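Local coordinates for putative adenylate cyclase (Vibrio parahaemolyticus, PDB 2ACA), which is of unknown function but, as a CYTH-domain protein related to class IV adenylate cyclases, may convert ATP to cyclic AMP, at residues A[13-18]-A[155-160]; A[44-49]-A[64-69]; A[48-53]-A[103-108]. All blocks are in the same frame, centred on the assembly; numbering follows the deposited sequence.

Contact 1 of 3, residues A[13-18]-A[155-160]. With PO4 (phosphate ion), chain C.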
loop_
_atom_site.group_PDB
_atom_site.type_symbol
_atom_site.label_atom_id
_atom_site.label_comp_id
_atom_site.label_asym_id
_atom_site.label_seq_id
_atom_site.Cartn_x
_atom_site.Cartn_y
_atom_site.Cartn_z
ATOM N N VAL A 13 -8.648 14.493 14.436
ATOM C CA VAL A 13 -9.612 15.573 14.584
ATOM C C VAL A 13 -9.102 16.645 13.633
ATOM O O VAL A 13 -7.908 16.965 13.625
ATOM C CB VAL A 13 -9.665 16.134 16.027
ATOM C CG1 VAL A 13 -10.243 15.096 16.968
ATOM C CG2 VAL A 13 -8.283 16.531 16.488
ATOM N N GLU A 14 -10.003 17.194 12.827
ATOM C CA GLU A 14 -9.629 18.193 11.837
ATOM C C GLU A 14 -10.709 19.246 11.663
ATOM O O GLU A 14 -11.890 18.923 11.593
ATOM C CB GLU A 14 -9.389 17.491 10.498
ATOM C CG GLU A 14 -8.920 18.368 9.362
ATOM C CD GLU A 14 -8.940 17.625 8.041
ATOM O OE1 GLU A 14 -8.196 18.012 7.113
ATOM O OE2 GLU A 14 -9.711 16.648 7.926
ATOM N N LEU A 15 -10.293 20.506 11.601
ATOM C CA LEU A 15 -11.218 21.616 11.397
ATOM C C LEU A 15 -10.825 22.289 10.098
ATOM O O LEU A 15 -9.664 22.648 9.914
ATOM C CB LEU A 15 -11.126 22.631 12.539
ATOM C CG LEU A 15 -11.776 22.249 13.868
ATOM C CD1 LEU A 15 -11.194 20.946 14.370
ATOM C CD2 LEU A 15 -11.546 23.352 14.886
ATOM N N LYS A 16 -11.787 22.465 9.201
ATOM C CA LYS A 16 -11.503 23.089 7.923
ATOM C C LYS A 16 -12.016 24.515 7.906
ATOM O O LYS A 16 -13.108 24.802 8.393
ATOM C CB LYS A 16 -12.157 22.313 6.779
ATOM C CG LYS A 16 -11.745 22.802 5.384
ATOM C CD LYS A 16 -12.726 22.339 4.306
ATOM C CE LYS A 16 -13.063 20.856 4.428
ATOM N NZ LYS A 16 -12.109 19.957 3.731
ATOM N N TYR A 17 -11.224 25.410 7.334
ATOM C CA TYR A 17 -11.611 26.804 7.250
ATOM C C TYR A 17 -11.401 27.347 5.856
ATOM O O TYR A 17 -10.603 26.826 5.078
ATOM C CB TYR A 17 -10.805 27.670 8.219
ATOM C CG TYR A 17 -11.045 27.399 9.682
ATOM C CD1 TYR A 17 -10.357 26.388 10.343
ATOM C CD2 TYR A 17 -11.958 28.162 10.417
ATOM C CE1 TYR A 17 -10.566 26.143 11.697
ATOM C CE2 TYR A 17 -12.172 27.922 11.771
ATOM C CZ TYR A 17 -11.472 26.915 12.404
ATOM O OH TYR A 17 -11.662 26.687 13.749
ATOM N N ARG A 18 -12.130 28.413 5.561
ATOM C CA ARG A 18 -12.048 29.096 4.286
ATOM C C ARG A 18 -11.047 30.221 4.571
ATOM O O ARG A 18 -11.184 30.922 5.573
ATOM C CB ARG A 18 -13.401 29.687 3.967
ATOM C CG ARG A 18 -13.706 29.936 2.513
ATOM C CD ARG A 18 -15.137 30.417 2.470
ATOM N NE ARG A 18 -15.880 29.867 3.601
ATOM C CZ ARG A 18 -17.034 30.343 4.050
ATOM N NH1 ARG A 18 -17.586 31.393 3.452
ATOM N NH2 ARG A 18 -17.625 29.775 5.103
ATOM N N ARG A 155 -7.673 22.843 21.355
ATOM C CA ARG A 155 -6.395 23.489 21.105
ATOM C C ARG A 155 -6.319 23.741 19.606
ATOM O O ARG A 155 -5.606 24.636 19.154
ATOM C CB ARG A 155 -5.222 22.620 21.566
ATOM C CG ARG A 155 -4.131 23.439 22.255
ATOM C CD ARG A 155 -2.792 22.728 22.303
ATOM N NE ARG A 155 -2.872 21.405 22.914
ATOM C CZ ARG A 155 -1.821 20.621 23.132
ATOM N NH1 ARG A 155 -0.604 21.027 22.791
ATOM N NH2 ARG A 155 -1.988 19.427 23.683
ATOM N N LEU A 156 -7.064 22.942 18.841
ATOM C CA LEU A 156 -7.120 23.114 17.393
ATOM C C LEU A 156 -7.821 24.441 17.117
ATOM O O LEU A 156 -7.381 25.229 16.278
ATOM C CB LEU A 156 -7.904 21.978 16.731
ATOM C CG LEU A 156 -7.082 20.822 16.157
ATOM C CD1 LEU A 156 -8.009 19.780 15.538
ATOM C CD2 LEU A 156 -6.119 21.362 15.117
ATOM N N VAL A 157 -8.922 24.676 17.825
ATOM C CA VAL A 157 -9.669 25.919 17.675
ATOM C C VAL A 157 -8.766 27.050 18.152
ATOM O O VAL A 157 -8.686 28.103 17.519
ATOM C CB VAL A 157 -10.970 25.911 18.518
ATOM C CG1 VAL A 157 -11.698 27.242 18.367
ATOM C CG2 VAL A 157 -11.874 24.770 18.074
ATOM N N ALA A 158 -8.077 26.817 19.266
ATOM C CA ALA A 158 -7.163 27.810 19.820
ATOM C C ALA A 158 -6.147 28.187 18.750
ATOM O O ALA A 158 -5.958 29.365 18.436
ATOM C CB ALA A 158 -6.446 27.243 21.043
ATOM N N LEU A 159 -5.493 27.173 18.192
ATOM C CA LEU A 159 -4.501 27.396 17.149
ATOM C C LEU A 159 -5.141 28.161 15.994
ATOM O O LEU A 159 -4.568 29.125 15.482
ATOM C CB LEU A 159 -3.947 26.054 16.649
ATOM C CG LEU A 159 -2.837 26.096 15.593
ATOM C CD1 LEU A 159 -1.643 26.867 16.131
ATOM C CD2 LEU A 159 -2.432 24.674 15.216
ATOM N N ALA A 160 -6.334 27.730 15.594
ATOM C CA ALA A 160 -7.048 28.381 14.500
ATOM C C ALA A 160 -7.229 29.866 14.798
ATOM O O ALA A 160 -7.080 30.709 13.911
ATOM C CB ALA A 160 -8.409 27.715 14.289
HETATM P P PO4 C . -11.802 16.243 3.603
HETATM O O1 PO4 C . -11.339 14.849 3.828
HETATM O O2 PO4 C . -10.625 17.149 3.552
HETATM O O3 PO4 C . -12.697 16.654 4.715
HETATM O O4 PO4 C . -12.546 16.318 2.319
#
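Helix-on-sheet packing joins helix 152-162 to strand 11-19, an outermost strand, within this chain, of the antiparallel sheet of this CYTH fold. The local axes come within 9.2 Å, helix and strand run in roughly the same direction, inclined by 29°, and the interface is apolar. Alternate residues of the strand, Val-13, Leu-15 and Tyr-17, direct their CB atoms at the helix. Leu-156 is the shared partner: its CD1 meets CG2 of Val-13 at 3.4 Å, tighter than normal van der Waals spacing, and CD1 of Leu-15 at 3.6 Å. Leu-15 divides its methyls between neighbouring helical residues: CD1 goes to Leu-156, and CD2 lies 3.5 Å from CG2 of Val-157, the two side chains crossing obliquely. One helical turn beyond Leu-156, the methyl of Ala-160 lies 3.7 Å from CZ of Tyr-17 and 3.5 Å from its OH, so the phenol end rests against the smallest side chain of the interface. Glu-14 points away from the helix, and Lys-16 makes no contact with it. The chain of Lys-16, bent at chi3 and chi4, brings NZ to O2 of a phosphate ion at 3.2 Å, a weak bond; the ion probably comes from the crystallisation liquor. Strand 134-143 flanks strand 11-19 through backbone hydrogen bonds, and its Phe-139 packs against Leu-156 and Leu-159 of the same helix.

Contact 2 of 3, residues A[44-49]-A[64-69]. With PO4 (phosphate ion), chain D.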
loop_
_atom_site.group_PDB
_atom_site.type_symbol
_atom_site.label_atom_id
_atom_site.label_comp_id
_atom_site.label_asym_id
_atom_site.label_seq_id
_atom_site.Cartn_x
_atom_site.Cartn_y
_atom_site.Cartn_z
ATOM N N SER A 44 -3.037 15.081 -6.110
ATOM C CA SER A 44 -4.059 14.404 -6.900
ATOM C C SER A 44 -4.697 13.350 -6.012
ATOM O O SER A 44 -4.006 12.654 -5.265
ATOM C CB SER A 44 -3.435 13.721 -8.114
ATOM O OG SER A 44 -2.760 14.654 -8.932
ATOM N N ASP A 45 -6.014 13.260 -6.066
ATOM C CA ASP A 45 -6.732 12.266 -5.289
ATOM C C ASP A 45 -7.649 11.456 -6.197
ATOM O O ASP A 45 -8.310 11.994 -7.093
ATOM C CB ASP A 45 -7.548 12.921 -4.168
ATOM C CG ASP A 45 -6.667 13.552 -3.098
ATOM O OD1 ASP A 45 -6.221 14.701 -3.291
ATOM O OD2 ASP A 45 -6.405 12.889 -2.070
ATOM N N TRP A 46 -7.656 10.152 -5.968
ATOM C CA TRP A 46 -8.488 9.229 -6.721
ATOM C C TRP A 46 -9.358 8.514 -5.706
ATOM O O TRP A 46 -8.840 7.762 -4.878
ATOM C CB TRP A 46 -7.616 8.201 -7.441
ATOM C CG TRP A 46 -6.847 8.733 -8.592
ATOM C CD1 TRP A 46 -7.244 8.753 -9.898
ATOM C CD2 TRP A 46 -5.521 9.279 -8.567
ATOM N NE1 TRP A 46 -6.243 9.270 -10.691
ATOM C CE2 TRP A 46 -5.177 9.605 -9.900
ATOM C CE3 TRP A 46 -4.589 9.524 -7.549
ATOM C CZ2 TRP A 46 -3.941 10.160 -10.243
ATOM C CZ3 TRP A 46 -3.360 10.074 -7.887
ATOM C CH2 TRP A 46 -3.046 10.388 -9.228
ATOM N N PHE A 47 -10.665 8.756 -5.747
ATOM C CA PHE A 47 -11.583 8.099 -4.820
ATOM C C PHE A 47 -12.127 6.825 -5.462
ATOM O O PHE A 47 -12.505 6.828 -6.636
ATOM C CB PHE A 47 -12.747 9.023 -4.455
ATOM C CG PHE A 47 -12.328 10.269 -3.734
ATOM C CD1 PHE A 47 -11.533 11.223 -4.368
ATOM C CD2 PHE A 47 -12.707 10.479 -2.409
ATOM C CE1 PHE A 47 -11.119 12.372 -3.688
ATOM C CE2 PHE A 47 -12.301 11.619 -1.720
ATOM C CZ PHE A 47 -11.504 12.567 -2.361
ATOM N N TYR A 48 -12.183 5.748 -4.682
ATOM C CA TYR A 48 -12.676 4.465 -5.182
ATOM C C TYR A 48 -13.873 3.909 -4.439
ATOM O O TYR A 48 -14.119 4.234 -3.274
ATOM C CB TYR A 48 -11.582 3.401 -5.121
ATOM C CG TYR A 48 -10.426 3.633 -6.042
ATOM C CD1 TYR A 48 -9.442 4.562 -5.731
ATOM C CD2 TYR A 48 -10.307 2.915 -7.227
ATOM C CE1 TYR A 48 -8.371 4.771 -6.575
ATOM C CE2 TYR A 48 -9.235 3.118 -8.079
ATOM C CZ TYR A 48 -8.274 4.046 -7.747
ATOM O OH TYR A 48 -7.217 4.262 -8.583
ATOM N N ASP A 49 -14.601 3.039 -5.131
ATOM C CA ASP A 49 -15.753 2.357 -4.563
ATOM C C ASP A 49 -16.207 1.258 -5.527
ATOM O O ASP A 49 -15.789 1.225 -6.681
ATOM C CB ASP A 49 -16.905 3.331 -4.292
ATOM C CG ASP A 49 -17.813 2.852 -3.159
ATOM O OD1 ASP A 49 -17.818 1.630 -2.886
ATOM O OD2 ASP A 49 -18.519 3.685 -2.545
ATOM N N LEU A 64 -6.597 6.962 -3.107
ATOM C CA LEU A 64 -5.204 6.812 -3.473
ATOM C C LEU A 64 -4.805 8.280 -3.651
ATOM O O LEU A 64 -5.543 9.059 -4.277
ATOM C CB LEU A 64 -5.044 6.013 -4.769
ATOM C CG LEU A 64 -5.209 4.488 -4.589
ATOM C CD1 LEU A 64 -4.871 3.748 -5.876
ATOM C CD2 LEU A 64 -4.286 4.012 -3.468
ATOM N N ARG A 65 -3.672 8.678 -3.086
ATOM C CA ARG A 65 -3.254 10.079 -3.170
ATOM C C ARG A 65 -1.785 10.229 -3.470
ATOM O O ARG A 65 -0.958 9.526 -2.900
ATOM C CB ARG A 65 -3.592 10.799 -1.850
ATOM C CG ARG A 65 -2.918 12.159 -1.646
ATOM C CD ARG A 65 -3.260 12.750 -0.262
ATOM N NE ARG A 65 -4.700 12.905 -0.075
ATOM C CZ ARG A 65 -5.275 13.245 1.077
ATOM N NH1 ARG A 65 -4.533 13.466 2.153
ATOM N NH2 ARG A 65 -6.593 13.367 1.156
ATOM N N GLU A 66 -1.471 11.154 -4.373
ATOM C CA GLU A 66 -0.092 11.428 -4.765
ATOM C C GLU A 66 0.168 12.930 -4.688
ATOM O O GLU A 66 -0.624 13.740 -5.169
ATOM C CB GLU A 66 0.177 10.933 -6.187
ATOM C CG GLU A 66 1.546 11.314 -6.720
ATOM C CD GLU A 66 1.848 10.687 -8.074
ATOM O OE1 GLU A 66 1.034 10.845 -9.004
ATOM O OE2 GLU A 66 2.905 10.041 -8.208
ATOM N N ILE A 67 1.287 13.283 -4.071
ATOM C CA ILE A 67 1.682 14.667 -3.901
ATOM C C ILE A 67 3.028 14.848 -4.585
ATOM O O ILE A 67 4.005 14.186 -4.238
ATOM C CB ILE A 67 1.799 15.021 -2.394
ATOM C CG1 ILE A 67 0.441 14.804 -1.708
ATOM C CG2 ILE A 67 2.242 16.472 -2.228
ATOM C CD1 ILE A 67 0.461 14.973 -0.207
ATOM N N GLN A 68 3.065 15.736 -5.572
ATOM C CA GLN A 68 4.289 16.007 -6.314
ATOM C C GLN A 68 4.655 17.477 -6.245
ATOM O O GLN A 68 3.779 18.336 -6.169
ATOM C CB GLN A 68 4.123 15.575 -7.770
ATOM C CG GLN A 68 4.488 14.111 -8.000
ATOM C CD GLN A 68 3.908 13.548 -9.279
ATOM O OE1 GLN A 68 4.324 12.485 -9.746
ATOM N NE2 GLN A 68 2.933 14.247 -9.844
ATOM N N PRO A 69 5.959 17.790 -6.320
ATOM C CA PRO A 69 7.063 16.833 -6.469
ATOM C C PRO A 69 7.619 16.162 -5.206
ATOM O O PRO A 69 8.668 15.529 -5.267
ATOM C CB PRO A 69 8.126 17.663 -7.184
ATOM C CG PRO A 69 7.935 19.014 -6.561
ATOM C CD PRO A 69 6.426 19.171 -6.545
HETATM P P PO4 D . -7.050 15.561 4.240
HETATM O O1 PO4 D . -8.020 15.841 3.150
HETATM O O2 PO4 D . -7.721 15.719 5.557
HETATM O O3 PO4 D . -5.915 16.511 4.147
HETATM O O4 PO4 D . -6.543 14.172 4.107
#
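Arg-65 and Asp-45 form the polar centre of this strand pair, lying side by side and pointing the same way. NE of Arg-65 donates to OD2 of Asp-45 at 2.6 Å, a nearly straight bond (165°) that uses the syn lone pair and lies close to the guanidinium plane. The carboxylate and guanidinium planes are turned 79° apart, consistent with one oxygen, OD2, meeting NE and, weakly, NH2. The far edge of the guanidinium holds a phosphate ion, probably from the crystallisation liquor: NH1 of Arg-65 reaches phosphate O4 at 2.9 Å and NH2 reaches the same O4 at 3.1 Å. Arg-65 has CG anti to its backbone N (chi1 166°) and bends at chi3, which turns NE to the aspartate and the two terminal nitrogens to the anion. Glu-43 gives NE a second acidic partner, and Arg-65 probably offsets the repulsion between the carboxylates of Asp-45 and Glu-43.

The residues on the other face are Ser-44, Trp-46, Leu-64 and Glu-66. The indole of Trp-46 sets its edge against the neighbouring strand, CE3 being 3.4 Å from Leu-64 O in the ring plane and CZ3 4.0 Å from CB of Glu-66. Tyr-48 crosses Leu-64 obliquely, its CE1 3.7 Å from Leu-64 CD1. Gln-97 of helix 93-102 touches Trp-46, Tyr-48 and Leu-64.

Between the two faces runs the backbone ladder. Ser-44 and Glu-66, and likewise Trp-46 and Leu-64, are reciprocally hydrogen-bonded pairs, with Asp-45 and Arg-65 the non-hydrogen-bonded pair between them. The phosphate held by Arg-65 on this sheet is consistent with the phosphate-binding tunnel known from CYTH enzymes.

Contact 3 of 3, residues A[48-53]-A[103-108]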
loop_
_atom_site.group_PDB
_atom_site.type_symbol
_atom_site.label_atom_id
_atom_site.label_comp_id
_atom_site.label_asym_id
_atom_site.label_seq_id
_atom_site.Cartn_x
_atom_site.Cartn_y
_atom_site.Cartn_z
ATOM N N TYR A 48 -12.183 5.748 -4.682
ATOM C CA TYR A 48 -12.676 4.465 -5.182
ATOM C C TYR A 48 -13.873 3.909 -4.439
ATOM O O TYR A 48 -14.119 4.234 -3.274
ATOM C CB TYR A 48 -11.582 3.401 -5.121
ATOM C CG TYR A 48 -10.426 3.633 -6.042
ATOM C CD1 TYR A 48 -9.442 4.562 -5.731
ATOM C CD2 TYR A 48 -10.307 2.915 -7.227
ATOM C CE1 TYR A 48 -8.371 4.771 -6.575
ATOM C CE2 TYR A 48 -9.235 3.118 -8.079
ATOM C CZ TYR A 48 -8.274 4.046 -7.747
ATOM O OH TYR A 48 -7.217 4.262 -8.583
ATOM N N ASP A 49 -14.601 3.039 -5.131
ATOM C CA ASP A 49 -15.753 2.357 -4.563
ATOM C C ASP A 49 -16.207 1.258 -5.527
ATOM O O ASP A 49 -15.789 1.225 -6.681
ATOM C CB ASP A 49 -16.905 3.331 -4.292
ATOM C CG ASP A 49 -17.813 2.852 -3.159
ATOM O OD1 ASP A 49 -17.818 1.630 -2.886
ATOM O OD2 ASP A 49 -18.519 3.685 -2.545
ATOM N N THR A 50 -17.054 0.358 -5.047
ATOM C CA THR A 50 -17.555 -0.727 -5.876
ATOM C C THR A 50 -18.682 -0.203 -6.761
ATOM O O THR A 50 -19.083 0.962 -6.653
ATOM C CB THR A 50 -18.104 -1.870 -5.012
ATOM O OG1 THR A 50 -19.249 -1.409 -4.287
ATOM C CG2 THR A 50 -17.048 -2.344 -4.019
ATOM N N PRO A 51 -19.208 -1.052 -7.656
ATOM C CA PRO A 51 -20.295 -0.611 -8.535
ATOM C C PRO A 51 -21.534 -0.112 -7.783
ATOM O O PRO A 51 -22.105 0.914 -8.150
ATOM C CB PRO A 51 -20.576 -1.852 -9.376
ATOM C CG PRO A 51 -19.207 -2.462 -9.506
ATOM C CD PRO A 51 -18.695 -2.368 -8.081
ATOM N N GLN A 52 -21.950 -0.815 -6.732
ATOM C CA GLN A 52 -23.129 -0.371 -5.990
ATOM C C GLN A 52 -22.809 0.711 -4.960
ATOM O O GLN A 52 -23.672 1.102 -4.173
ATOM C CB GLN A 52 -23.844 -1.547 -5.308
ATOM C CG GLN A 52 -22.999 -2.345 -4.334
ATOM C CD GLN A 52 -22.366 -3.555 -4.982
ATOM O OE1 GLN A 52 -23.063 -4.459 -5.442
ATOM N NE2 GLN A 52 -21.040 -3.580 -5.026
ATOM N N ARG A 53 -21.566 1.190 -4.969
ATOM C CA ARG A 53 -21.142 2.252 -4.061
ATOM C C ARG A 53 -21.273 1.857 -2.596
ATOM O O ARG A 53 -21.735 2.639 -1.763
ATOM C CB ARG A 53 -21.962 3.516 -4.341
ATOM C CG ARG A 53 -21.817 4.038 -5.765
ATOM C CD ARG A 53 -20.408 4.554 -6.015
ATOM N NE ARG A 53 -20.255 5.168 -7.333
ATOM C CZ ARG A 53 -20.093 4.495 -8.469
ATOM N NH1 ARG A 53 -20.060 3.170 -8.464
ATOM N NH2 ARG A 53 -19.949 5.152 -9.614
HETATM N N MSE A 103 -9.482 -5.668 -7.600
HETATM C CA MSE A 103 -10.255 -6.004 -6.402
HETATM C C MSE A 103 -11.727 -5.631 -6.557
HETATM O O MSE A 103 -12.507 -5.734 -5.611
HETATM C CB MSE A 103 -9.655 -5.310 -5.171
HETATM C CG MSE A 103 -8.397 -6.015 -4.631
HETATM SE SE MSE A 103 -7.154 -4.891 -3.635
HETATM C CE MSE A 103 -8.079 -4.830 -1.935
ATOM N N GLY A 104 -12.099 -5.189 -7.754
ATOM C CA GLY A 104 -13.480 -4.826 -8.012
ATOM C C GLY A 104 -13.847 -3.372 -7.778
ATOM O O GLY A 104 -15.018 -3.015 -7.857
ATOM N N TYR A 105 -12.861 -2.531 -7.489
ATOM C CA TYR A 105 -13.126 -1.114 -7.244
ATOM C C TYR A 105 -12.951 -0.260 -8.501
ATOM O O TYR A 105 -12.202 -0.620 -9.401
ATOM C CB TYR A 105 -12.191 -0.597 -6.150
ATOM C CG TYR A 105 -12.490 -1.170 -4.784
ATOM C CD1 TYR A 105 -13.522 -0.652 -4.004
ATOM C CD2 TYR A 105 -11.756 -2.249 -4.280
ATOM C CE1 TYR A 105 -13.823 -1.189 -2.748
ATOM C CE2 TYR A 105 -12.047 -2.798 -3.024
ATOM C CZ TYR A 105 -13.082 -2.259 -2.264
ATOM O OH TYR A 105 -13.373 -2.770 -1.015
ATOM N N GLU A 106 -13.649 0.871 -8.547
ATOM C CA GLU A 106 -13.555 1.791 -9.677
ATOM C C GLU A 106 -13.472 3.248 -9.202
ATOM O O GLU A 106 -14.038 3.606 -8.170
ATOM C CB GLU A 106 -14.765 1.624 -10.606
ATOM C CG GLU A 106 -16.109 1.769 -9.918
ATOM C CD GLU A 106 -17.279 1.579 -10.875
ATOM O OE1 GLU A 106 -17.228 0.649 -11.711
ATOM O OE2 GLU A 106 -18.254 2.350 -10.787
ATOM N N VAL A 107 -12.758 4.080 -9.956
ATOM C CA VAL A 107 -12.625 5.487 -9.608
ATOM C C VAL A 107 -13.991 6.153 -9.705
ATOM O O VAL A 107 -14.591 6.192 -10.772
ATOM C CB VAL A 107 -11.667 6.231 -10.567
ATOM C CG1 VAL A 107 -11.530 7.682 -10.130
ATOM C CG2 VAL A 107 -10.294 5.561 -10.572
ATOM N N ILE A 108 -14.500 6.660 -8.594
ATOM C CA ILE A 108 -15.790 7.319 -8.634
ATOM C C ILE A 108 -15.560 8.820 -8.634
ATOM O O ILE A 108 -16.499 9.609 -8.684
ATOM C CB ILE A 108 -16.648 6.925 -7.429
ATOM C CG1 ILE A 108 -15.983 7.398 -6.134
ATOM C CG2 ILE A 108 -16.834 5.409 -7.420
ATOM C CD1 ILE A 108 -16.751 7.048 -4.887
#
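A short antiparallel ladder in the CYTH sheet ends here: strand 35-49 runs out into a type I turn, Thr-50 to Arg-53, beside the start of strand 106-120.

Backbone bonds define the pairing. Asp-49 and Glu-106 form the hydrogen-bonded pair, with Asp-49 N to Glu-106 O at 3.1 Å and Glu-106 N to Asp-49 O at 2.9 Å. The second donor stands above the carbonyl plane of Asp-49. Tyr-48 and Val-107 make the adjacent non-hydrogen-bonded pair. On the incoming side, Gly-104 has positive phi (92°) as the C-prime residue of the Schellman motif that ends helix 93-102, and so the chain is turned into the strand.

Van der Waals contacts flank the ladder. Val-107 sets its CA over one face of the Tyr-48 ring, while its CG2 meets CE2 of that ring at 3.6 Å. Thr-50 and Tyr-105 lie side by side, CG2 of the threonine 3.7 Å from CE1 of the tyrosine; Tyr-105 also packs on Met-103, a selenomethionine, of the second subunit. Beyond Asp-49, whose CB touches Ile-108, a methyl lies over a charged group: CG2 of Ile-108 sits 3.4 Å above the guanidinium plane of Arg-53, offset toward its rim.

The turn is closed by Arg-53 N to Thr-50 O at 3.0 Å, and polar side chains add to it. Asp-49 OD1 accepts from Thr-50 N through its anti lone pair and also from Leu-55 N, while OD2 bonds Thr-56, so this buried carboxylate ties the strand end to helix 54-57. Gln-52 NE2 donates almost straight (166°) to Thr-50 OG1. In the salt bridge across the segments, Arg-53 NH1 approaches Glu-106 OE2 at 3.1 Å from above the carboxylate plane, the guanidinium and carboxylate planes being 69° apart.

Overall arrangement
All three contacts reach one antiparallel sheet: contacts 2 and 3 pair strands within it, and contact 1 packs a helix on its strand 11-19. Contacts 2 and 3 share Tyr-48 and Asp-49 of strand 35-49, which has strand 61-68 on one flank and strand 106-120 on the other. Their centres are 15 Å apart, and they touch where Phe-47 O probably accepts a hydrogen bond from Ile-108 N. Contact 1 lies on the opposite side of the chain's centre, its own centre about 24 Å from that of contact 2 and 32 Å from that of contact 3. It brings an early strand and a late helix together, and contacts 2 and 3 lie in the loop it closes.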